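Local structure of 3-methyladenine dna-glycosylase (Archaeoglobus fulgidus, 2JHN) at residues P25-V29 / F158-P162; V60-F64 / E150-N154; K142-F147 / G174-L180. The protein is a DNA glycosylase of the AlkA type, pairing a HhH-GPD base excision DNA repair domain with a TATA-box binding protein-like domain. The protein carries 1 engineered substitution. All blocks are in the same frame, centred on the assembly; numbering follows the deposited sequence.

How the contacts relate
The three contacts illustrate how the two regions of a repair protein are joined. Contacts 1 and 2 lie between the TATA-box binding protein-like region and the HhH-GPD region, whereas contact 3 is internal to the latter. Along the chain the segments run 25-29, 60-64, 142-147, 150-154, 158-162 and 174-180, so that helix 133-147, the hairpin 150-153/156-159 and helix 164-177 supply four of the six segments in one continuous run. The centre of contact 1 is about 13 Å from those of contacts 2 and 3, which are about 24 Å apart. The two hairpin strands thus link both interdomain joints, and Val144, Ile143 and Pro162 tie contact 1 to contact 3.

Contact 1 (P25-V29 / F158-P162); sequences PTPDV and FYGFP. With NA (sodium ion), chain F.
Pro25 and Tyr159 pack side by side and point the same way, the CB-CG rim of the proline ring resting on one face of the phenol ring. Pro25 CB comes within 3.5 Å of Tyr159 CD2, and Pro25 CG stands 3.8 Å from the centroid of the Tyr159 ring, 17° off its normal, a clear CH-pi contact. With CG of Tyr159 anti to the carbonyl carbon (chi1 -52°), the ring turns one face to the proline. Val29 adds a smaller bump, its CG2 reaching Tyr159 CD2 obliquely at 4.1 Å.

The other main bump is Pro27, whose cis peptide bond turns the chain and sets its ring against the backbone where strand 156-159 ends. Pro27 CB lies 3.4 Å from Tyr159 O, and Pro27 CG is 3.7 Å from Phe161 N, which places the pyrrolidine in the hollow along residues 159-161. One wall of this hollow is Phe161, which meets Pro27 CD at the edge of its ring.

At the edge of the Tyr159 ring, in its plane, a water donates to Pro27 O (2.9 Å) and accepts from Tyr159 N, joining the backbones where they do not bond directly. The side chains of Thr26 and Asp28 start away from 158-162; Thr26 OG1 and the backbone Asp28 O bind a sodium ion together with a water and the carbonyl oxygens of Leu21 and Leu24.

The contact joins the loop leading into strand 29-31 of the TATA-box binding protein-like region to the HhH-GPD region. Helix 133-147 approaches through Val144, which touches both Pro27 and Tyr159; helix 118-127 lies against Phe161, and strand 34-41 bonds to the backbone of Tyr159 at Ala38.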
loop_
_atom_site.group_PDB
_atom_site.type_symbol
_atom_site.label_atom_id
_atom_site.label_comp_id
_atom_site.label_asym_id
_atom_site.label_seq_id
_atom_site.Cartn_x
_atom_site.Cartn_y
_atom_site.Cartn_z
ATOM N N PRO A 25 -2.547 -9.364 11.795
ATOM C CA PRO A 25 -2.787 -7.906 11.829
ATOM C C PRO A 25 -1.563 -7.101 11.424
ATOM O O PRO A 25 -0.625 -6.939 12.213
ATOM C CB PRO A 25 -3.177 -7.637 13.295
ATOM C CG PRO A 25 -3.534 -9.047 13.861
ATOM C CD PRO A 25 -2.585 -9.944 13.155
ATOM N N THR A 26 -1.564 -6.611 10.181
ATOM C CA THR A 26 -0.370 -5.987 9.628
ATOM C C THR A 26 -0.406 -4.448 9.322
ATOM O O THR A 26 0.492 -3.977 8.651
ATOM C CB THR A 26 0.059 -6.723 8.318
ATOM O OG1 THR A 26 -1.062 -6.783 7.429
ATOM C CG2 THR A 26 0.580 -8.164 8.574
ATOM N N PRO A 27 -1.370 -3.660 9.854
ATOM C CA PRO A 27 -2.424 -3.921 10.843
ATOM C C PRO A 27 -3.701 -4.533 10.263
ATOM O O PRO A 27 -4.574 -4.955 11.044
ATOM C CB PRO A 27 -2.729 -2.530 11.395
ATOM C CG PRO A 27 -2.512 -1.640 10.186
ATOM C CD PRO A 27 -1.368 -2.237 9.444
ATOM N N ASP A 28 -3.821 -4.572 8.927
ATOM C CA ASP A 28 -5.069 -5.024 8.307
ATOM C C ASP A 28 -5.278 -6.506 8.604
ATOM O O ASP A 28 -4.321 -7.297 8.542
ATOM C CB ASP A 28 -5.035 -4.869 6.780
ATOM C CG ASP A 28 -4.581 -3.492 6.343
ATOM O OD1 ASP A 28 -5.413 -2.801 5.735
ATOM O OD2 ASP A 28 -3.397 -3.134 6.619
ATOM N N VAL A 29 -6.532 -6.853 8.852
ATOM C CA VAL A 29 -6.978 -8.244 8.935
ATOM C C VAL A 29 -8.095 -8.475 7.928
ATOM O O VAL A 29 -9.033 -7.676 7.829
ATOM C CB VAL A 29 -7.470 -8.620 10.381
ATOM C CG1 VAL A 29 -8.036 -10.046 10.421
ATOM C CG2 VAL A 29 -6.319 -8.542 11.375
ATOM N N PHE A 158 -9.822 -4.787 16.395
ATOM C CA PHE A 158 -9.340 -3.971 15.259
ATOM C C PHE A 158 -7.962 -3.389 15.596
ATOM O O PHE A 158 -7.794 -2.738 16.637
ATOM C CB PHE A 158 -10.303 -2.816 14.963
ATOM C CG PHE A 158 -11.681 -3.257 14.539
ATOM C CD1 PHE A 158 -12.107 -3.075 13.220
ATOM C CD2 PHE A 158 -12.570 -3.841 15.466
ATOM C CE1 PHE A 158 -13.402 -3.482 12.814
ATOM C CE2 PHE A 158 -13.847 -4.254 15.067
ATOM C CZ PHE A 158 -14.268 -4.067 13.734
ATOM N N TYR A 159 -6.994 -3.579 14.701
ATOM C CA TYR A 159 -5.612 -3.172 14.967
ATOM C C TYR A 159 -5.234 -1.979 14.082
ATOM O O TYR A 159 -5.663 -1.905 12.924
ATOM C CB TYR A 159 -4.665 -4.361 14.738
ATOM C CG TYR A 159 -5.082 -5.628 15.492
ATOM C CD1 TYR A 159 -4.548 -5.937 16.750
ATOM C CD2 TYR A 159 -6.022 -6.499 14.945
ATOM C CE1 TYR A 159 -4.957 -7.117 17.449
ATOM C CE2 TYR A 159 -6.429 -7.658 15.615
ATOM C CZ TYR A 159 -5.890 -7.964 16.858
ATOM O OH TYR A 159 -6.335 -9.137 17.479
ATOM N N GLY A 160 -4.456 -1.044 14.641
ATOM C CA GLY A 160 -3.948 0.120 13.884
ATOM C C GLY A 160 -2.424 0.160 13.819
ATOM O O GLY A 160 -1.739 -0.424 14.665
ATOM N N PHE A 161 -1.864 0.841 12.810
ATOM C CA PHE A 161 -0.431 1.040 12.775
ATOM C C PHE A 161 -0.031 2.049 13.880
ATOM O O PHE A 161 -0.745 3.008 14.106
ATOM C CB PHE A 161 0.054 1.552 11.400
ATOM C CG PHE A 161 1.536 1.387 11.206
ATOM C CD1 PHE A 161 2.069 0.145 10.849
ATOM C CD2 PHE A 161 2.417 2.460 11.446
ATOM C CE1 PHE A 161 3.436 -0.018 10.712
ATOM C CE2 PHE A 161 3.796 2.293 11.316
ATOM C CZ PHE A 161 4.305 1.066 10.943
ATOM N N PRO A 162 1.094 1.816 14.571
ATOM C CA PRO A 162 1.572 2.750 15.630
ATOM C C PRO A 162 1.597 4.218 15.186
ATOM O O PRO A 162 2.030 4.507 14.059
ATOM C CB PRO A 162 2.983 2.244 15.916
ATOM C CG PRO A 162 2.890 0.759 15.638
ATOM C CD PRO A 162 1.983 0.657 14.425
HETATM NA NA NA F . -3.009 -8.814 7.452
HETATM O O HOH W 1 -7.251 -5.052 12.043
HETATM O O HOH W 2 -3.016 -8.175 5.449
#

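Contact 2 (V60-F64 / E150-N154); sequences VEGNF and EVEWN
Trp153 lays its indole against the end of strand 57-62, with Gly62 and Asn63 over one and the same face. Asn63 CB stands 3.6 Å from the centroid of the five-membered ring of Trp153, 18° off the normal, while Gly62 CA lies 4.0 Å from the centroid of the six-membered ring; both are CH-pi contacts. Having CG anti to the backbone N (chi1 -179°) carries the indole of Trp153 out from its strand toward Gly62. The side chains of Asn63 and Trp153 run antiparallel past one another, and the amide is tilted 54° from the ring plane. Glu61 approaches differently: its CB meets Trp153 CH2 at the ring edge, 4.0 Å away. On the indole's other face, Asn154 OD1 sits over the centre, so the ring is sandwiched. Asn63 ND2 lies 3.9 Å from Val151 CG1, the two side chains meeting at a slant.

The polar ends find their partners in strand 44-54, where Asn63 OD1 accepts from Ala47 N and Glu61 OE2 bonds to Tyr51 OH. Between 60-64 and 150-154 the contact is therefore one of an aromatic face with CH groups, while the polar ends of Glu61 and Asn63 are satisfied within the five-stranded sheet.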
loop_
_atom_site.group_PDB
_atom_site.type_symbol
_atom_site.label_atom_id
_atom_site.label_comp_id
_atom_site.label_asym_id
_atom_site.label_seq_id
_atom_site.Cartn_x
_atom_site.Cartn_y
_atom_site.Cartn_z
ATOM N N VAL A 60 -19.728 -0.495 4.682
ATOM C CA VAL A 60 -18.818 -0.127 5.785
ATOM C C VAL A 60 -19.563 -0.136 7.134
ATOM O O VAL A 60 -20.672 0.390 7.255
ATOM C CB VAL A 60 -18.150 1.254 5.567
ATOM C CG1 VAL A 60 -17.100 1.523 6.660
ATOM C CG2 VAL A 60 -17.482 1.344 4.169
ATOM N N GLU A 61 -18.946 -0.767 8.120
ATOM C CA GLU A 61 -19.406 -0.682 9.505
ATOM C C GLU A 61 -18.257 -0.207 10.387
ATOM O O GLU A 61 -17.072 -0.438 10.082
ATOM C CB GLU A 61 -19.892 -2.047 9.981
ATOM C CG GLU A 61 -21.072 -2.616 9.201
ATOM C CD GLU A 61 -21.575 -3.926 9.790
ATOM O OE1 GLU A 61 -21.877 -3.963 11.003
ATOM O OE2 GLU A 61 -21.675 -4.922 9.049
ATOM N N GLY A 62 -18.601 0.444 11.496
ATOM C CA GLY A 62 -17.580 0.937 12.412
ATOM C C GLY A 62 -18.202 1.760 13.517
ATOM O O GLY A 62 -19.415 1.991 13.510
ATOM N N ASN A 63 -17.370 2.221 14.449
ATOM C CA ASN A 63 -17.869 2.931 15.629
ATOM C C ASN A 63 -17.594 4.434 15.627
ATOM O O ASN A 63 -17.709 5.091 16.672
ATOM C CB ASN A 63 -17.379 2.266 16.917
ATOM C CG ASN A 63 -15.891 2.415 17.126
ATOM O OD1 ASN A 63 -15.170 2.918 16.250
ATOM N ND2 ASN A 63 -15.416 1.987 18.301
ATOM N N PHE A 64 -17.224 4.967 14.456
ATOM C CA PHE A 64 -17.164 6.413 14.222
ATOM C C PHE A 64 -18.573 7.036 14.163
ATOM O O PHE A 64 -19.576 6.331 14.046
ATOM C CB PHE A 64 -16.357 6.742 12.948
ATOM C CG PHE A 64 -16.821 6.001 11.704
ATOM C CD1 PHE A 64 -17.802 6.548 10.874
ATOM C CD2 PHE A 64 -16.259 4.772 11.360
ATOM C CE1 PHE A 64 -18.235 5.863 9.726
ATOM C CE2 PHE A 64 -16.676 4.081 10.213
ATOM C CZ PHE A 64 -17.660 4.629 9.397
ATOM N N GLU A 150 -5.397 -0.669 19.538
ATOM C CA GLU A 150 -6.300 -1.812 19.541
ATOM C C GLU A 150 -7.683 -1.307 19.936
ATOM O O GLU A 150 -7.825 -0.577 20.930
ATOM C CB GLU A 150 -5.799 -2.875 20.523
ATOM C CG GLU A 150 -6.184 -4.314 20.183
ATOM C CD GLU A 150 -5.575 -5.340 21.148
ATOM O OE1 GLU A 150 -4.467 -5.080 21.691
ATOM O OE2 GLU A 150 -6.204 -6.410 21.356
ATOM N N VAL A 151 -8.684 -1.647 19.128
ATOM C CA VAL A 151 -10.066 -1.292 19.403
ATOM C C VAL A 151 -10.877 -2.581 19.430
ATOM O O VAL A 151 -10.800 -3.407 18.515
ATOM C CB VAL A 151 -10.658 -0.292 18.350
ATOM C CG1 VAL A 151 -12.135 -0.050 18.593
ATOM C CG2 VAL A 151 -9.926 1.037 18.374
ATOM N N GLU A 152 -11.637 -2.764 20.505
ATOM C CA GLU A 152 -12.601 -3.843 20.572
ATOM C C GLU A 152 -13.981 -3.240 20.317
ATOM O O GLU A 152 -14.377 -2.256 20.962
ATOM C CB GLU A 152 -12.525 -4.556 21.932
ATOM C CG GLU A 152 -12.871 -6.036 21.863
ATOM C CD GLU A 152 -12.126 -6.872 22.903
ATOM O OE1 GLU A 152 -11.682 -6.310 23.936
ATOM O OE2 GLU A 152 -11.982 -8.097 22.683
ATOM N N TRP A 153 -14.680 -3.805 19.335
ATOM C CA TRP A 153 -16.002 -3.332 18.916
ATOM C C TRP A 153 -16.743 -4.505 18.299
ATOM O O TRP A 153 -16.135 -5.337 17.605
ATOM C CB TRP A 153 -15.905 -2.171 17.925
ATOM C CG TRP A 153 -17.249 -1.652 17.489
ATOM C CD1 TRP A 153 -18.146 -0.941 18.249
ATOM C CD2 TRP A 153 -17.866 -1.831 16.202
ATOM N NE1 TRP A 153 -19.272 -0.659 17.507
ATOM C CE2 TRP A 153 -19.124 -1.186 16.248
ATOM C CE3 TRP A 153 -17.465 -2.457 15.008
ATOM C CZ2 TRP A 153 -19.996 -1.160 15.151
ATOM C CZ3 TRP A 153 -18.330 -2.429 13.917
ATOM C CH2 TRP A 153 -19.581 -1.785 13.995
ATOM N N ASN A 154 -18.052 -4.576 18.564
ATOM C CA ASN A 154 -18.798 -5.835 18.452
ATOM C C ASN A 154 -18.009 -6.884 19.234
ATOM O O ASN A 154 -17.581 -6.623 20.372
ATOM C CB ASN A 154 -19.044 -6.248 16.993
ATOM C CG ASN A 154 -20.169 -5.440 16.331
ATOM O OD1 ASN A 154 -20.304 -4.231 16.551
ATOM N ND2 ASN A 154 -20.977 -6.114 15.507
#

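Contact 3 (K142-F147 / G174-L180); sequences KIVGRF and GLRECGL. With MBO (mercuribenzoic acid), chain C.
Arg146, Gly174 and Glu177 converge on one water, which accepts from Arg146 NH1 (3.1 Å) and donates to Gly174 O (2.9 Å) and to Glu177 OE1 (2.9 Å). It bridges two helices of the HhH-GPD domain, 133-147 and 164-177, beside a Schellman motif: Gly179, with positive phi, turns the chain out of the second helix while Gly179 N and Leu180 N bond back to Arg176 O and Leu175 O. Arg146 NH1 and Glu177 OE1 are close enough that their opposite charges probably attract, but they form no salt bridge, the oxygen lying well out of the guanidinium plane.

Away from the water the contact is apolar and tight. Ile143 CD1 presses against Cys178 CB at 3.3 Å and Leu175 CD2 at 3.4 Å, the Ile143 and Leu175 side chains meeting at about a right angle, and Leu180 CD1 touches Ile143 CG1. Phe147 turns the edge of its ring to Gly174 O, and Phe147 CE2 meets Cys178 SG obliquely at 3.6 Å, a sulfur-aromatic contact.

Cys178 is also where mercuribenzoic acid is bound, between Lys142 and Arg146. The Arg146 chain bends at chi3 (-68°), bringing one face of its guanidinium over the mercury and the neighbouring ring carbon CE1, while the Lys142 chain runs along the ligand ring. The mercury itself is held by Cys178 SG at 2.3 Å, and Lys142 O lies 3.2 Å from the mercury.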
loop_
_atom_site.group_PDB
_atom_site.type_symbol
_atom_site.label_atom_id
_atom_site.label_comp_id
_atom_site.label_asym_id
_atom_site.label_seq_id
_atom_site.Cartn_x
_atom_site.Cartn_y
_atom_site.Cartn_z
ATOM N N LYS A 142 4.550 -7.543 14.237
ATOM C CA LYS A 142 5.180 -7.491 15.566
ATOM C C LYS A 142 5.029 -6.090 16.153
ATOM O O LYS A 142 4.604 -5.909 17.296
ATOM C CB LYS A 142 6.662 -7.854 15.471
ATOM C CG LYS A 142 6.961 -9.263 14.983
ATOM C CD LYS A 142 7.305 -10.137 16.176
ATOM C CE LYS A 142 7.721 -11.517 15.741
ATOM N NZ LYS A 142 7.292 -12.485 16.788
ATOM N N ILE A 143 5.331 -5.091 15.340
ATOM C CA ILE A 143 5.269 -3.704 15.792
ATOM C C ILE A 143 3.832 -3.240 16.083
ATOM O O ILE A 143 3.580 -2.471 17.025
ATOM C CB ILE A 143 5.992 -2.808 14.764
ATOM C CG1 ILE A 143 7.493 -3.145 14.749
ATOM C CG2 ILE A 143 5.771 -1.340 15.068
ATOM C CD1 ILE A 143 8.204 -2.705 15.981
ATOM N N VAL A 144 2.882 -3.686 15.255
ATOM C CA VAL A 144 1.473 -3.367 15.448
ATOM C C VAL A 144 0.982 -4.017 16.749
ATOM O O VAL A 144 0.237 -3.412 17.509
ATOM C CB VAL A 144 0.642 -3.878 14.235
ATOM C CG1 VAL A 144 -0.884 -3.863 14.507
ATOM C CG2 VAL A 144 1.000 -3.030 13.038
ATOM N N GLY A 145 1.406 -5.250 16.971
ATOM C CA GLY A 145 0.927 -6.021 18.128
ATOM C C GLY A 145 1.328 -5.308 19.412
ATOM O O GLY A 145 0.518 -5.145 20.345
ATOM N N ARG A 146 2.562 -4.831 19.455
ATOM C CA ARG A 146 3.075 -4.259 20.703
ATOM C C ARG A 146 2.813 -2.760 20.876
ATOM O O ARG A 146 2.609 -2.272 22.003
ATOM C CB ARG A 146 4.558 -4.569 20.846
ATOM C CG ARG A 146 5.150 -4.062 22.183
ATOM C CD ARG A 146 6.459 -4.759 22.465
ATOM N NE ARG A 146 6.230 -6.171 22.736
ATOM C CZ ARG A 146 7.169 -7.112 22.695
ATOM N NH1 ARG A 146 8.438 -6.801 22.415
ATOM N NH2 ARG A 146 6.833 -8.375 22.957
ATOM N N PHE A 147 2.855 -2.022 19.765
ATOM C CA PHE A 147 2.850 -0.565 19.822
ATOM C C PHE A 147 1.651 0.079 19.115
ATOM O O PHE A 147 1.407 1.286 19.240
ATOM C CB PHE A 147 4.194 -0.017 19.302
ATOM C CG PHE A 147 5.409 -0.528 20.067
ATOM C CD1 PHE A 147 5.597 -0.201 21.422
ATOM C CD2 PHE A 147 6.358 -1.338 19.438
ATOM C CE1 PHE A 147 6.734 -0.678 22.130
ATOM C CE2 PHE A 147 7.475 -1.819 20.125
ATOM C CZ PHE A 147 7.657 -1.490 21.483
ATOM N N GLY A 174 13.044 -0.612 21.498
ATOM C CA GLY A 174 11.736 -1.297 21.435
ATOM C C GLY A 174 11.480 -1.872 20.046
ATOM O O GLY A 174 10.988 -2.988 19.904
ATOM N N LEU A 175 11.840 -1.100 19.018
ATOM C CA LEU A 175 11.780 -1.563 17.629
ATOM C C LEU A 175 12.767 -2.702 17.361
ATOM O O LEU A 175 12.400 -3.663 16.693
ATOM C CB LEU A 175 11.989 -0.401 16.628
ATOM C CG LEU A 175 10.991 0.764 16.724
ATOM C CD1 LEU A 175 11.251 1.791 15.624
ATOM C CD2 LEU A 175 9.538 0.315 16.704
ATOM N N ARG A 176 13.993 -2.608 17.897
ATOM C CA ARG A 176 14.986 -3.684 17.733
ATOM C C ARG A 176 14.481 -4.967 18.365
ATOM O O ARG A 176 14.683 -6.044 17.824
ATOM C CB ARG A 176 16.359 -3.330 18.331
ATOM C CG ARG A 176 17.056 -2.131 17.688
ATOM C CD ARG A 176 18.440 -1.933 18.275
ATOM N NE ARG A 176 19.288 -3.075 17.956
ATOM C CZ ARG A 176 20.424 -3.364 18.588
ATOM N NH1 ARG A 176 20.853 -2.605 19.598
ATOM N NH2 ARG A 176 21.128 -4.429 18.215
ATOM N N GLU A 177 13.828 -4.840 19.519
ATOM C CA GLU A 177 13.243 -5.986 20.210
ATOM C C GLU A 177 12.222 -6.729 19.357
ATOM O O GLU A 177 12.140 -7.951 19.399
ATOM C CB GLU A 177 12.636 -5.549 21.539
ATOM C CG GLU A 177 13.713 -5.168 22.555
ATOM C CD GLU A 177 13.166 -4.596 23.872
ATOM O OE1 GLU A 177 11.915 -4.525 24.092
ATOM O OE2 GLU A 177 14.027 -4.212 24.695
ATOM N N CYS A 178 11.478 -5.986 18.542
ATOM C CA CYS A 178 10.456 -6.581 17.688
ATOM C C CYS A 178 11.077 -7.225 16.427
ATOM O O CYS A 178 10.383 -7.905 15.672
ATOM C CB CYS A 178 9.406 -5.526 17.301
ATOM S SG CYS A 178 8.291 -4.972 18.662
ATOM N N GLY A 179 12.374 -7.021 16.217
ATOM C CA GLY A 179 13.109 -7.660 15.109
ATOM C C GLY A 179 13.848 -6.738 14.146
ATOM O O GLY A 179 14.599 -7.205 13.282
ATOM N N LEU A 180 13.631 -5.433 14.270
ATOM C CA LEU A 180 14.269 -4.452 13.378
ATOM C C LEU A 180 15.755 -4.257 13.651
ATOM O O LEU A 180 16.180 -4.162 14.807
ATOM C CB LEU A 180 13.557 -3.085 13.435
ATOM C CG LEU A 180 12.283 -2.831 12.622
ATOM C CD1 LEU A 180 11.134 -3.653 13.141
ATOM C CD2 LEU A 180 11.932 -1.356 12.705
HETATM HG HG MBO C . 7.065 -6.909 19.074
HETATM C CE1 MBO C . 5.800 -8.757 19.481
HETATM C CE2 MBO C . 6.437 -9.954 19.780
HETATM C CE3 MBO C . 5.651 -11.071 20.028
HETATM C CE4 MBO C . 4.263 -10.981 19.962
HETATM C CE5 MBO C . 3.638 -9.770 19.669
HETATM C CE6 MBO C . 4.414 -8.643 19.426
HETATM C CZ MBO C . 3.431 -12.198 20.221
HETATM O OZ1 MBO C . 2.197 -12.081 20.295
HETATM O OZ2 MBO C . 3.994 -13.302 20.335
HETATM O O HOH W 3 9.729 -3.968 22.289
#